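Local coordinates for ornithine carbamoyltransferase (Giardia intestinalis, PDB 3GRF), which is an ornithine carbamoyltransferase of the arginine degradation pathway, probably handling carbamoyl group transfer between carbamoyl phosphate and ornithine, at residues 7-12 with 119-124; 26-31 with 314-319; 49-54 with 105-110; 135-140 with 308-313. All coordinates share one frame; numbering follows the deposited sequence.

Contact 1 of 4, residues 7-12 with 119-124; sequences TRHLLT and QHASVP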
loop_
_atom_site.group_PDB
_atom_site.type_symbol
_atom_site.label_atom_id
_atom_site.label_comp_id
_atom_site.label_asym_id
_atom_site.label_seq_id
_atom_site.Cartn_x
_atom_site.Cartn_y
_atom_site.Cartn_z
ATOM N N THR A 7 23.165 -5.310 -15.062
ATOM C CA THR A 7 21.836 -5.721 -14.651
ATOM C C THR A 7 20.898 -5.713 -15.861
ATOM O O THR A 7 20.845 -4.736 -16.620
ATOM C CB THR A 7 21.333 -4.808 -13.532
ATOM O OG1 THR A 7 22.265 -4.871 -12.448
ATOM C CG2 THR A 7 19.975 -5.249 -13.033
ATOM N N ARG A 8 20.157 -6.799 -16.060
ATOM C CA ARG A 8 19.149 -6.837 -17.133
ATOM C C ARG A 8 17.878 -6.103 -16.750
ATOM O O ARG A 8 17.310 -6.359 -15.689
ATOM C CB ARG A 8 18.808 -8.280 -17.558
ATOM C CG ARG A 8 19.792 -8.875 -18.524
ATOM C CD ARG A 8 19.140 -9.119 -19.876
ATOM N NE ARG A 8 18.847 -10.534 -20.031
ATOM C CZ ARG A 8 17.967 -11.074 -20.867
ATOM N NH1 ARG A 8 17.220 -10.352 -21.699
ATOM N NH2 ARG A 8 17.845 -12.375 -20.852
ATOM N N HIS A 9 17.436 -5.238 -17.663
ATOM C CA HIS A 9 16.237 -4.434 -17.562
ATOM C C HIS A 9 15.209 -4.938 -18.581
ATOM O O HIS A 9 15.460 -5.925 -19.279
ATOM C CB HIS A 9 16.569 -2.971 -17.850
ATOM C CG HIS A 9 17.431 -2.366 -16.712
ATOM N ND1 HIS A 9 16.920 -2.194 -15.438
ATOM C CD2 HIS A 9 18.712 -1.927 -16.664
ATOM C CE1 HIS A 9 17.847 -1.667 -14.662
ATOM N NE2 HIS A 9 18.945 -1.497 -15.382
ATOM N N LEU A 10 14.080 -4.261 -18.686
ATOM C CA LEU A 10 13.032 -4.585 -19.644
ATOM C C LEU A 10 12.375 -3.262 -19.927
ATOM O O LEU A 10 11.356 -2.909 -19.335
ATOM C CB LEU A 10 11.993 -5.593 -19.059
ATOM C CG LEU A 10 10.894 -6.179 -19.958
ATOM C CD1 LEU A 10 11.473 -7.187 -20.943
ATOM C CD2 LEU A 10 9.800 -6.844 -19.127
ATOM N N LEU A 11 12.965 -2.506 -20.844
ATOM C CA LEU A 11 12.471 -1.201 -21.208
ATOM C C LEU A 11 11.561 -1.293 -22.444
ATOM O O LEU A 11 10.709 -0.430 -22.661
ATOM C CB LEU A 11 13.641 -0.241 -21.452
ATOM C CG LEU A 11 14.686 0.106 -20.355
ATOM C CD1 LEU A 11 14.957 1.595 -20.383
ATOM C CD2 LEU A 11 14.319 -0.294 -18.923
ATOM N N THR A 12 11.760 -2.356 -23.232
ATOM C CA THR A 12 10.916 -2.689 -24.367
ATOM C C THR A 12 10.929 -4.197 -24.443
ATOM O O THR A 12 11.704 -4.841 -23.726
ATOM C CB THR A 12 11.385 -1.997 -25.718
ATOM O OG1 THR A 12 12.597 -2.559 -26.214
ATOM C CG2 THR A 12 11.627 -0.529 -25.521
ATOM N N GLN A 119 19.532 3.303 -15.734
ATOM C CA GLN A 119 20.993 3.497 -15.886
ATOM C C GLN A 119 21.717 3.193 -14.580
ATOM O O GLN A 119 22.681 2.408 -14.552
ATOM C CB GLN A 119 21.286 4.942 -16.303
ATOM C CG GLN A 119 22.482 5.181 -17.213
ATOM C CD GLN A 119 22.213 6.354 -18.165
ATOM O OE1 GLN A 119 21.564 6.195 -19.215
ATOM N NE2 GLN A 119 22.685 7.548 -17.782
ATOM N N HIS A 120 21.221 3.780 -13.488
ATOM C CA HIS A 120 21.946 3.729 -12.197
ATOM C C HIS A 120 21.468 2.626 -11.276
ATOM O O HIS A 120 22.076 2.381 -10.253
ATOM C CB HIS A 120 21.810 5.046 -11.450
ATOM C CG HIS A 120 22.184 6.229 -12.268
ATOM N ND1 HIS A 120 23.490 6.605 -12.475
ATOM C CD2 HIS A 120 21.421 7.120 -12.938
ATOM C CE1 HIS A 120 23.514 7.685 -13.234
ATOM N NE2 HIS A 120 22.272 8.020 -13.530
ATOM N N ALA A 121 20.354 2.001 -11.640
ATOM C CA ALA A 121 19.763 0.940 -10.860
ATOM C C ALA A 121 20.580 -0.330 -11.011
ATOM O O ALA A 121 21.125 -0.631 -12.066
ATOM C CB ALA A 121 18.327 0.726 -11.273
ATOM N N SER A 122 20.689 -1.057 -9.916
ATOM C CA SER A 122 21.425 -2.306 -9.844
ATOM C C SER A 122 20.502 -3.509 -9.495
ATOM O O SER A 122 20.990 -4.595 -9.201
ATOM C CB SER A 122 22.518 -2.164 -8.788
ATOM O OG SER A 122 23.338 -3.328 -8.753
ATOM N N VAL A 123 19.184 -3.311 -9.528
ATOM C CA VAL A 123 18.186 -4.399 -9.522
ATOM C C VAL A 123 17.460 -4.287 -10.864
ATOM O O VAL A 123 17.490 -3.241 -11.480
ATOM C CB VAL A 123 17.176 -4.279 -8.316
ATOM C CG1 VAL A 123 17.882 -4.471 -6.979
ATOM C CG2 VAL A 123 16.467 -2.932 -8.319
ATOM N N PRO A 124 16.838 -5.369 -11.355
ATOM C CA PRO A 124 16.068 -5.183 -12.610
ATOM C C PRO A 124 14.986 -4.065 -12.626
ATOM O O PRO A 124 14.143 -3.999 -11.742
ATOM C CB PRO A 124 15.414 -6.551 -12.837
ATOM C CG PRO A 124 16.165 -7.515 -12.011
ATOM C CD PRO A 124 16.850 -6.766 -10.885
#
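His9 and Thr7 meet the turn Ala121-Pro124 with their side chains, and Pro124 answers with its ring. The imidazole of His9 stands with CE1 3.6 Å from Val123 O and 4.2 Å from the methyl CB of Ala121, while Ala121 O lies at the ring edge, near its plane. ND1 is occupied just beyond the contact, hydrogen-bonded to the backbone N of Cys125, which would help set how the ring is turned. Thr7 splits its two branches. CG2, anti to the backbone N, rests 3.5 Å from Val123 C; OG1, anti to the carbonyl carbon (chi1 -58°), reaches Ser122 O at 3.5 Å in a weak hydrogen bond. Pro124 packs alongside the backbone, its CB 3.4 Å from Arg8 O, and its CA-H makes a bent contact with the same oxygen. Arg8 itself turns its guanidinium away to a salt bridge with Glu20. Further on, Leu10 exchanges backbone hydrogen bonds with Cys125 and Asn127. The N-terminal segment thus lies against the turn between helix 111-120 and strand 125-127, at the outermost strand of the four-stranded parallel sheet of this alpha/beta carbamoyl phosphate domain.

Contact 2 of 4, residues 26-31 with 314-319; sequences DRALDM and AMAVLD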
loop_
_atom_site.group_PDB
_atom_site.type_symbol
_atom_site.label_atom_id
_atom_site.label_comp_id
_atom_site.label_asym_id
_atom_site.label_seq_id
_atom_site.Cartn_x
_atom_site.Cartn_y
_atom_site.Cartn_z
ATOM N N ASP A 26 4.877 -19.178 -22.047
ATOM C CA ASP A 26 4.596 -20.478 -21.455
ATOM C C ASP A 26 4.617 -20.503 -19.924
ATOM O O ASP A 26 3.894 -21.281 -19.290
ATOM C CB ASP A 26 5.592 -21.501 -21.988
ATOM C CG ASP A 26 5.453 -21.730 -23.451
ATOM O OD1 ASP A 26 4.322 -21.623 -23.979
ATOM O OD2 ASP A 26 6.488 -22.024 -24.083
ATOM N N ARG A 27 5.480 -19.687 -19.320
ATOM C CA ARG A 27 5.529 -19.624 -17.855
ATOM C C ARG A 27 4.221 -18.943 -17.358
ATOM O O ARG A 27 3.541 -19.423 -16.451
ATOM C CB ARG A 27 6.784 -18.873 -17.436
ATOM C CG ARG A 27 7.015 -18.803 -15.966
ATOM C CD ARG A 27 8.212 -19.624 -15.665
ATOM N NE ARG A 27 8.617 -19.497 -14.278
ATOM C CZ ARG A 27 9.124 -20.493 -13.573
ATOM N NH1 ARG A 27 9.248 -21.699 -14.112
ATOM N NH2 ARG A 27 9.458 -20.290 -12.321
ATOM N N ALA A 28 3.850 -17.844 -18.001
ATOM C CA ALA A 28 2.592 -17.144 -17.686
ATOM C C ALA A 28 1.431 -18.116 -17.781
ATOM O O ALA A 28 0.534 -18.103 -16.959
ATOM C CB ALA A 28 2.362 -15.984 -18.680
ATOM N N LEU A 29 1.426 -18.911 -18.850
ATOM C CA LEU A 29 0.346 -19.870 -19.091
ATOM C C LEU A 29 0.334 -20.960 -18.021
ATOM O O LEU A 29 -0.736 -21.408 -17.568
ATOM C CB LEU A 29 0.502 -20.495 -20.475
ATOM C CG LEU A 29 0.084 -19.684 -21.688
ATOM C CD1 LEU A 29 0.565 -20.434 -22.920
ATOM C CD2 LEU A 29 -1.447 -19.476 -21.661
ATOM N N ASP A 30 1.513 -21.381 -17.605
ATOM C CA ASP A 30 1.545 -22.424 -16.551
ATOM C C ASP A 30 1.206 -21.865 -15.187
ATOM O O ASP A 30 0.660 -22.574 -14.362
ATOM C CB ASP A 30 2.882 -23.145 -16.467
ATOM C CG ASP A 30 2.833 -24.327 -15.486
ATOM O OD1 ASP A 30 3.607 -24.351 -14.523
ATOM O OD2 ASP A 30 1.977 -25.215 -15.663
ATOM N N MET A 31 1.551 -20.602 -14.940
ATOM C CA MET A 31 1.148 -19.932 -13.683
ATOM C C MET A 31 -0.322 -19.617 -13.642
ATOM O O MET A 31 -0.895 -19.545 -12.571
ATOM C CB MET A 31 1.911 -18.622 -13.490
ATOM C CG MET A 31 3.398 -18.809 -13.393
ATOM S SD MET A 31 4.196 -17.236 -13.375
ATOM C CE MET A 31 5.771 -17.629 -12.616
ATOM N N ALA A 314 2.431 -10.792 -15.631
ATOM C CA ALA A 314 3.225 -10.001 -14.699
ATOM C C ALA A 314 3.979 -10.929 -13.798
ATOM O O ALA A 314 5.145 -10.670 -13.520
ATOM C CB ALA A 314 2.347 -9.030 -13.872
ATOM N N MET A 315 3.329 -12.010 -13.331
ATOM C CA MET A 315 3.974 -12.930 -12.397
ATOM C C MET A 315 5.178 -13.562 -13.089
ATOM O O MET A 315 6.187 -13.861 -12.442
ATOM C CB MET A 315 3.028 -14.064 -11.961
ATOM C CG MET A 315 1.711 -13.660 -11.291
ATOM S SD MET A 315 0.560 -15.030 -10.986
ATOM C CE MET A 315 0.668 -15.984 -12.489
ATOM N N ALA A 316 5.043 -13.819 -14.388
ATOM C CA ALA A 316 6.094 -14.461 -15.181
ATOM C C ALA A 316 7.241 -13.521 -15.344
ATOM O O ALA A 316 8.392 -13.870 -15.162
ATOM C CB ALA A 316 5.563 -14.896 -16.551
ATOM N N VAL A 317 6.962 -12.286 -15.744
ATOM C CA VAL A 317 8.042 -11.343 -15.895
ATOM C C VAL A 317 8.833 -11.033 -14.620
ATOM O O VAL A 317 10.068 -11.019 -14.639
ATOM C CB VAL A 317 7.487 -10.021 -16.453
ATOM C CG1 VAL A 317 8.569 -9.011 -16.457
ATOM C CG2 VAL A 317 6.906 -10.272 -17.858
ATOM N N LEU A 318 8.121 -10.778 -13.517
ATOM C CA LEU A 318 8.726 -10.525 -12.200
ATOM C C LEU A 318 9.538 -11.743 -11.782
ATOM O O LEU A 318 10.662 -11.629 -11.431
ATOM C CB LEU A 318 7.642 -10.188 -11.160
ATOM C CG LEU A 318 6.923 -8.835 -11.470
ATOM C CD1 LEU A 318 5.650 -8.591 -10.669
ATOM C CD2 LEU A 318 7.884 -7.651 -11.280
ATOM N N ASP A 319 8.959 -12.918 -11.860
ATOM C CA ASP A 319 9.667 -14.130 -11.480
ATOM C C ASP A 319 10.982 -14.267 -12.203
ATOM O O ASP A 319 12.030 -14.465 -11.593
ATOM C CB ASP A 319 8.805 -15.359 -11.776
ATOM C CG ASP A 319 9.473 -16.632 -11.321
ATOM O OD1 ASP A 319 9.536 -16.815 -10.090
ATOM O OD2 ASP A 319 9.963 -17.410 -12.179
#
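Arg27 and Asp319 form the polar end of the crossing between helix 18-33 and helix 303-322, where the C-terminal helix packs back on the N-terminal carbamoyl phosphate part of the chain. A single oxygen does the work. Asp319 OD2 takes a hydrogen bond from Arg27 NH2 at 2.9 Å and a weak one from Arg27 NE at 3.3 Å, so the guanidinium presents its NE-NH2 edge to one carboxylate atom. The approach is not flat: NH2 comes from above the carboxylate plane, 41° out of it, and the two side chains cross at about a right angle. The other carboxylate oxygen, OD1, is paired with Arg41 NE, so both oxygens of this buried aspartate have arginine partners.

The remainder is apolar. Ala28 and Ala316 meet at the closest backbone approach, CB to CB 4.0 Å, and Ala316 CB also lies 3.7 Å from Ala28 N. These small residues allow the helix segments, at 122° to each other, to come within 8.3 Å axis to axis. Met31 slides past Met315 in the opposite direction; its SD lies 3.7 Å from Met315 CB and its CE 3.9 Å from Asp319 CB, packing against the aliphatic part of the acid. The amides of Met31 and Asp319 are satisfied inside their own helices, by Arg27 O and Met315 O.

Two arginines around one buried carboxylate, with Arg27 NH2 also close to Arg41 NH2, would be expected to keep Asp319 ionised, its negative charge offsetting their mutual repulsion.

Contact 3 of 4, residues 49-54 with 105-110; sequences AFFAKP and TARLAT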
loop_
_atom_site.group_PDB
_atom_site.type_symbol
_atom_site.label_atom_id
_atom_site.label_comp_id
_atom_site.label_asym_id
_atom_site.label_seq_id
_atom_site.Cartn_x
_atom_site.Cartn_y
_atom_site.Cartn_z
ATOM N N ALA A 49 7.218 -0.222 -6.917
ATOM C CA ALA A 49 6.436 0.094 -8.116
ATOM C C ALA A 49 6.014 1.549 -8.167
ATOM O O ALA A 49 5.042 1.911 -7.520
ATOM C CB ALA A 49 5.191 -0.795 -8.144
ATOM N N PHE A 50 6.739 2.358 -8.949
ATOM C CA PHE A 50 6.475 3.800 -9.129
ATOM C C PHE A 50 5.380 4.017 -10.138
ATOM O O PHE A 50 5.303 3.328 -11.145
ATOM C CB PHE A 50 7.749 4.523 -9.607
ATOM C CG PHE A 50 8.900 4.489 -8.607
ATOM C CD1 PHE A 50 9.924 3.585 -8.744
ATOM C CD2 PHE A 50 8.935 5.348 -7.519
ATOM C CE1 PHE A 50 11.002 3.561 -7.820
ATOM C CE2 PHE A 50 10.023 5.326 -6.593
ATOM C CZ PHE A 50 11.043 4.422 -6.762
ATOM N N PHE A 51 4.485 4.953 -9.857
ATOM C CA PHE A 51 3.493 5.320 -10.819
ATOM C C PHE A 51 3.437 6.824 -10.816
ATOM O O PHE A 51 3.202 7.419 -9.773
ATOM C CB PHE A 51 2.135 4.735 -10.428
ATOM C CG PHE A 51 2.025 3.248 -10.652
ATOM C CD1 PHE A 51 1.483 2.747 -11.822
ATOM C CD2 PHE A 51 2.447 2.361 -9.679
ATOM C CE1 PHE A 51 1.400 1.372 -12.022
ATOM C CE2 PHE A 51 2.328 0.969 -9.844
ATOM C CZ PHE A 51 1.848 0.484 -11.035
ATOM N N ALA A 52 3.641 7.446 -11.985
ATOM C CA ALA A 52 3.536 8.878 -12.147
ATOM C C ALA A 52 2.089 9.224 -12.475
ATOM O O ALA A 52 1.673 10.370 -12.420
ATOM C CB ALA A 52 4.476 9.357 -13.248
ATOM N N LYS A 53 1.348 8.204 -12.795
ATOM C CA LYS A 53 -0.078 8.300 -13.097
ATOM C C LYS A 53 -0.664 6.891 -12.934
ATOM O O LYS A 53 -0.083 5.896 -13.384
ATOM C CB LYS A 53 -0.289 8.917 -14.495
ATOM C CG LYS A 53 -1.394 8.281 -15.307
ATOM C CD LYS A 53 -1.794 9.138 -16.496
ATOM C CE LYS A 53 -2.953 8.516 -17.256
ATOM N NZ LYS A 53 -3.724 7.564 -16.412
ATOM N N PRO A 54 -1.866 6.835 -12.278
ATOM C CA PRO A 54 -2.548 5.563 -12.014
ATOM C C PRO A 54 -2.915 4.782 -13.280
ATOM O O PRO A 54 -3.290 5.351 -14.305
ATOM C CB PRO A 54 -3.869 5.953 -11.310
ATOM C CG PRO A 54 -3.607 7.266 -10.674
ATOM C CD PRO A 54 -2.228 7.682 -11.114
ATOM N N THR A 105 9.434 -1.669 -10.927
ATOM C CA THR A 105 8.725 -1.331 -12.155
ATOM C C THR A 105 8.440 0.152 -11.993
ATOM O O THR A 105 8.351 0.633 -10.867
ATOM C CB THR A 105 7.346 -2.043 -12.254
ATOM O OG1 THR A 105 6.619 -1.729 -11.081
ATOM C CG2 THR A 105 7.459 -3.573 -12.372
ATOM N N ALA A 106 8.310 0.881 -13.096
ATOM C CA ALA A 106 8.025 2.311 -13.015
ATOM C C ALA A 106 7.222 2.696 -14.223
ATOM O O ALA A 106 7.460 2.208 -15.330
ATOM C CB ALA A 106 9.310 3.131 -12.964
ATOM N N ARG A 107 6.243 3.547 -13.994
ATOM C CA ARG A 107 5.362 4.068 -15.015
ATOM C C ARG A 107 5.649 5.541 -15.065
ATOM O O ARG A 107 5.048 6.294 -14.296
ATOM C CB ARG A 107 3.902 3.769 -14.681
ATOM C CG ARG A 107 2.964 3.704 -15.887
ATOM C CD ARG A 107 2.620 5.108 -16.378
ATOM N NE ARG A 107 1.418 5.156 -17.228
ATOM C CZ ARG A 107 0.312 4.426 -17.037
ATOM N NH1 ARG A 107 0.233 3.573 -16.021
ATOM N NH2 ARG A 107 -0.707 4.550 -17.882
ATOM N N LEU A 108 6.550 5.981 -15.942
ATOM C CA LEU A 108 6.974 7.382 -15.967
ATOM C C LEU A 108 6.662 7.989 -17.337
ATOM O O LEU A 108 6.571 7.269 -18.342
ATOM C CB LEU A 108 8.472 7.498 -15.590
ATOM C CG LEU A 108 8.931 6.762 -14.311
ATOM C CD1 LEU A 108 10.433 6.467 -14.265
ATOM C CD2 LEU A 108 8.474 7.467 -13.030
ATOM N N ALA A 109 6.470 9.308 -17.368
ATOM C CA ALA A 109 6.103 10.019 -18.599
ATOM C C ALA A 109 6.947 9.585 -19.818
ATOM O O ALA A 109 6.413 8.950 -20.746
ATOM C CB ALA A 109 6.161 11.524 -18.390
ATOM N N THR A 110 8.254 9.888 -19.792
ATOM C CA THR A 110 9.130 9.701 -20.957
ATOM C C THR A 110 10.092 8.532 -20.810
ATOM O O THR A 110 10.440 8.139 -19.694
ATOM C CB THR A 110 9.981 10.940 -21.236
ATOM O OG1 THR A 110 10.811 11.211 -20.094
ATOM C CG2 THR A 110 9.090 12.155 -21.588
HETATM O O HOH W 1 5.128 0.372 -11.601
#
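Phe51 and Arg107 cross at about a right angle, ring and guanidinium planes 54° apart; the touch is Phe51 CD1 on Arg107 CB, 3.9 Å. They stand on one side of two neighbouring central strands in the parallel sheet of the carbamoyl phosphate domain. Lys53 O lies over one guanidinium face, 3.5 Å from Arg107 NH1, and one face of the Phe51 ring carries a water, offset toward the rim. The Phe50 ring points to the other side of the sheet, where it meets the rings of Tyr76 and Phe97 and touches Leu56 of the second subunit.

Phe50 uses both its backbone N and its O in the usual parallel pattern: N donates to Thr105 O at 3.0 Å, and O accepts from Arg107 N at 3.0 Å. Ala52 N then bonds to Arg107 O at 2.9 Å, carrying the pairing one step past the strand. The chain runs on to Ser55 and helix 56-69, the region where related transcarbamoylases bind carbamoyl phosphate. On the Ala49 side, Thr105 OG1, placed between its backbone N and carbonyl carbon (chi1 55°), lies 2.6 Å from the water, which donates to Phe50 O at 3.0 Å.

Contact 4 of 4, residues 135-140 with 308-313; sequences PLQMVC and GNRLHS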
loop_
_atom_site.group_PDB
_atom_site.type_symbol
_atom_site.label_atom_id
_atom_site.label_comp_id
_atom_site.label_asym_id
_atom_site.label_seq_id
_atom_site.Cartn_x
_atom_site.Cartn_y
_atom_site.Cartn_z
ATOM N N PRO A 135 6.053 -3.506 -22.271
ATOM C CA PRO A 135 6.434 -4.909 -22.377
ATOM C C PRO A 135 5.624 -5.828 -21.491
ATOM O O PRO A 135 5.497 -7.016 -21.815
ATOM C CB PRO A 135 7.922 -4.918 -21.986
ATOM C CG PRO A 135 8.151 -3.623 -21.193
ATOM C CD PRO A 135 7.102 -2.661 -21.658
ATOM N N LEU A 136 5.100 -5.305 -20.376
ATOM C CA LEU A 136 4.187 -6.072 -19.502
ATOM C C LEU A 136 2.888 -6.419 -20.212
ATOM O O LEU A 136 2.328 -7.513 -20.060
ATOM C CB LEU A 136 3.878 -5.281 -18.226
ATOM C CG LEU A 136 5.012 -5.093 -17.211
ATOM C CD1 LEU A 136 4.603 -4.044 -16.125
ATOM C CD2 LEU A 136 5.348 -6.408 -16.604
ATOM N N GLN A 137 2.403 -5.463 -20.993
ATOM C CA GLN A 137 1.255 -5.657 -21.872
ATOM C C GLN A 137 1.657 -6.635 -22.964
ATOM O O GLN A 137 0.839 -7.436 -23.384
ATOM C CB GLN A 137 0.862 -4.305 -22.530
ATOM C CG GLN A 137 -0.501 -4.296 -23.323
ATOM C CD GLN A 137 -1.715 -4.591 -22.443
ATOM O OE1 GLN A 137 -1.994 -3.853 -21.547
ATOM N NE2 GLN A 137 -2.385 -5.717 -22.666
ATOM N N MET A 138 2.907 -6.570 -23.449
ATOM C CA MET A 138 3.275 -7.419 -24.592
ATOM C C MET A 138 3.240 -8.867 -24.169
ATOM O O MET A 138 2.621 -9.669 -24.841
ATOM C CB MET A 138 4.639 -7.066 -25.238
ATOM C CG MET A 138 4.673 -5.717 -25.917
ATOM S SD MET A 138 3.382 -5.417 -27.163
ATOM C CE MET A 138 2.080 -4.739 -26.172
ATOM N N VAL A 139 3.836 -9.198 -23.036
ATOM C CA VAL A 139 3.763 -10.600 -22.563
ATOM C C VAL A 139 2.289 -11.034 -22.355
ATOM O O VAL A 139 1.939 -12.199 -22.571
ATOM C CB VAL A 139 4.498 -10.817 -21.239
ATOM C CG1 VAL A 139 4.520 -12.341 -20.873
ATOM C CG2 VAL A 139 5.887 -10.248 -21.319
ATOM N N CYS A 140 1.437 -10.077 -21.967
ATOM C CA CYS A 140 0.012 -10.299 -21.742
ATOM C C CYS A 140 -0.681 -10.699 -23.006
ATOM O O CYS A 140 -1.328 -11.732 -23.088
ATOM C CB CYS A 140 -0.640 -9.005 -21.254
ATOM S SG CYS A 140 -2.400 -9.275 -20.918
ATOM N N GLY A 308 -7.276 -9.426 -17.754
ATOM C CA GLY A 308 -6.990 -10.300 -16.637
ATOM C C GLY A 308 -5.646 -10.988 -16.739
ATOM O O GLY A 308 -5.024 -11.320 -15.697
ATOM N N ASN A 309 -5.212 -11.226 -17.985
ATOM C CA ASN A 309 -3.921 -11.884 -18.284
ATOM C C ASN A 309 -2.715 -10.984 -17.979
ATOM O O ASN A 309 -1.575 -11.447 -17.938
ATOM C CB ASN A 309 -3.869 -12.364 -19.753
ATOM C CG ASN A 309 -4.646 -13.659 -19.967
ATOM O OD1 ASN A 309 -4.798 -14.477 -19.051
ATOM N ND2 ASN A 309 -5.115 -13.872 -21.183
ATOM N N ARG A 310 -2.957 -9.703 -17.712
ATOM C CA ARG A 310 -1.939 -8.820 -17.158
ATOM C C ARG A 310 -1.364 -9.423 -15.902
ATOM O O ARG A 310 -0.152 -9.332 -15.669
ATOM C CB ARG A 310 -2.474 -7.401 -16.861
ATOM C CG ARG A 310 -2.752 -6.534 -18.116
ATOM C CD ARG A 310 -1.470 -6.356 -18.973
ATOM N NE ARG A 310 -0.506 -5.547 -18.215
ATOM C CZ ARG A 310 -0.562 -4.215 -18.053
ATOM N NH1 ARG A 310 -1.485 -3.483 -18.672
ATOM N NH2 ARG A 310 0.327 -3.603 -17.282
ATOM N N LEU A 311 -2.221 -10.089 -15.131
ATOM C CA LEU A 311 -1.831 -10.691 -13.854
ATOM C C LEU A 311 -0.787 -11.775 -14.082
ATOM O O LEU A 311 0.312 -11.720 -13.557
ATOM C CB LEU A 311 -3.065 -11.228 -13.065
ATOM C CG LEU A 311 -2.734 -12.181 -11.867
ATOM C CD1 LEU A 311 -1.833 -11.521 -10.796
ATOM C CD2 LEU A 311 -3.908 -12.859 -11.251
ATOM N N HIS A 312 -1.167 -12.800 -14.826
ATOM C CA HIS A 312 -0.287 -13.944 -15.014
ATOM C C HIS A 312 0.981 -13.605 -15.812
ATOM O O HIS A 312 2.047 -14.128 -15.565
ATOM C CB HIS A 312 -1.092 -15.032 -15.726
ATOM C CG HIS A 312 -2.457 -15.235 -15.145
ATOM N ND1 HIS A 312 -2.656 -15.692 -13.860
ATOM C CD2 HIS A 312 -3.685 -14.983 -15.653
ATOM C CE1 HIS A 312 -3.950 -15.753 -13.620
ATOM N NE2 HIS A 312 -4.596 -15.334 -14.697
ATOM N N SER A 313 0.869 -12.737 -16.807
ATOM C CA SER A 313 2.083 -12.280 -17.526
ATOM C C SER A 313 3.002 -11.409 -16.650
ATOM O O SER A 313 4.210 -11.327 -16.871
ATOM C CB SER A 313 1.652 -11.550 -18.770
ATOM O OG SER A 313 0.749 -10.524 -18.392
HETATM O O HOH W 2 1.343 -7.618 -17.429
#
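Cys140 and Ser313 mark the tight part of this crossing, where helix 135-151 of the carbamoyl phosphate part meets the C-terminal helix 303-322, which follows the ornithine-binding part. Ser313 OG lies 3.4 Å from Cys140 CA, Val139 CG1 packs on Ser313 CB at 3.6 Å, and Arg310 CD rests on Cys140 CB at 3.6 Å. The Cys140 thiol, with SG anti to its backbone N (chi1 -178°), presses on the other helix where it is kinked: SG is 3.3 Å from Arg310 N, an amide without a bond to the preceding turn. Ser313 OG turns back along its own helix and donates to Asn309 O, which also accepts from Ser313 N.

The Gln137 side is polar and partly water-bridged, although still buried. Arg310, bent at chi2 and chi3, crosses Gln137 at about a right angle, and its NH1 reaches Gln137 OE1 at 2.9 Å, a weak bond. Gln137 NE2 is taken by Asp141, and Arg310 NH2 by Thr58 OG1. Between the helices a water accepts from Arg310 NE at 2.9 Å and donates to Leu136 O at 2.8 Å and to Arg310 O.

The buried guanidinium therefore has partners on all three nitrogens, yet its polar link to segment 135-140 is one weak bond and one water, so the direct grip here rests largely on van der Waals packing.

Overall arrangement
Contacts 2 and 4 are neighbours, centres 9 Å apart, and share helix 303-322: its residues 308-313 cross helix 135-151, its residues 314-319 cross helix 18-33, and Val317 touches Val139 between them. Contact 3 is the central strand pair of the four-stranded sheet, about 17 Å from contact 4 and 22 Å from contact 2 (centres). Contact 1, at the sheet's edge, reaches contacts 2 and 4 through Leu10, on Val317 and Pro135. Along the chain, contact 3 falls within the span of contact 1 and contact 4 within that of contact 2, while the segments of contacts 1 and 2 alternate. Contact 2 thus joins a helix near the N-terminus to the C-terminal helix.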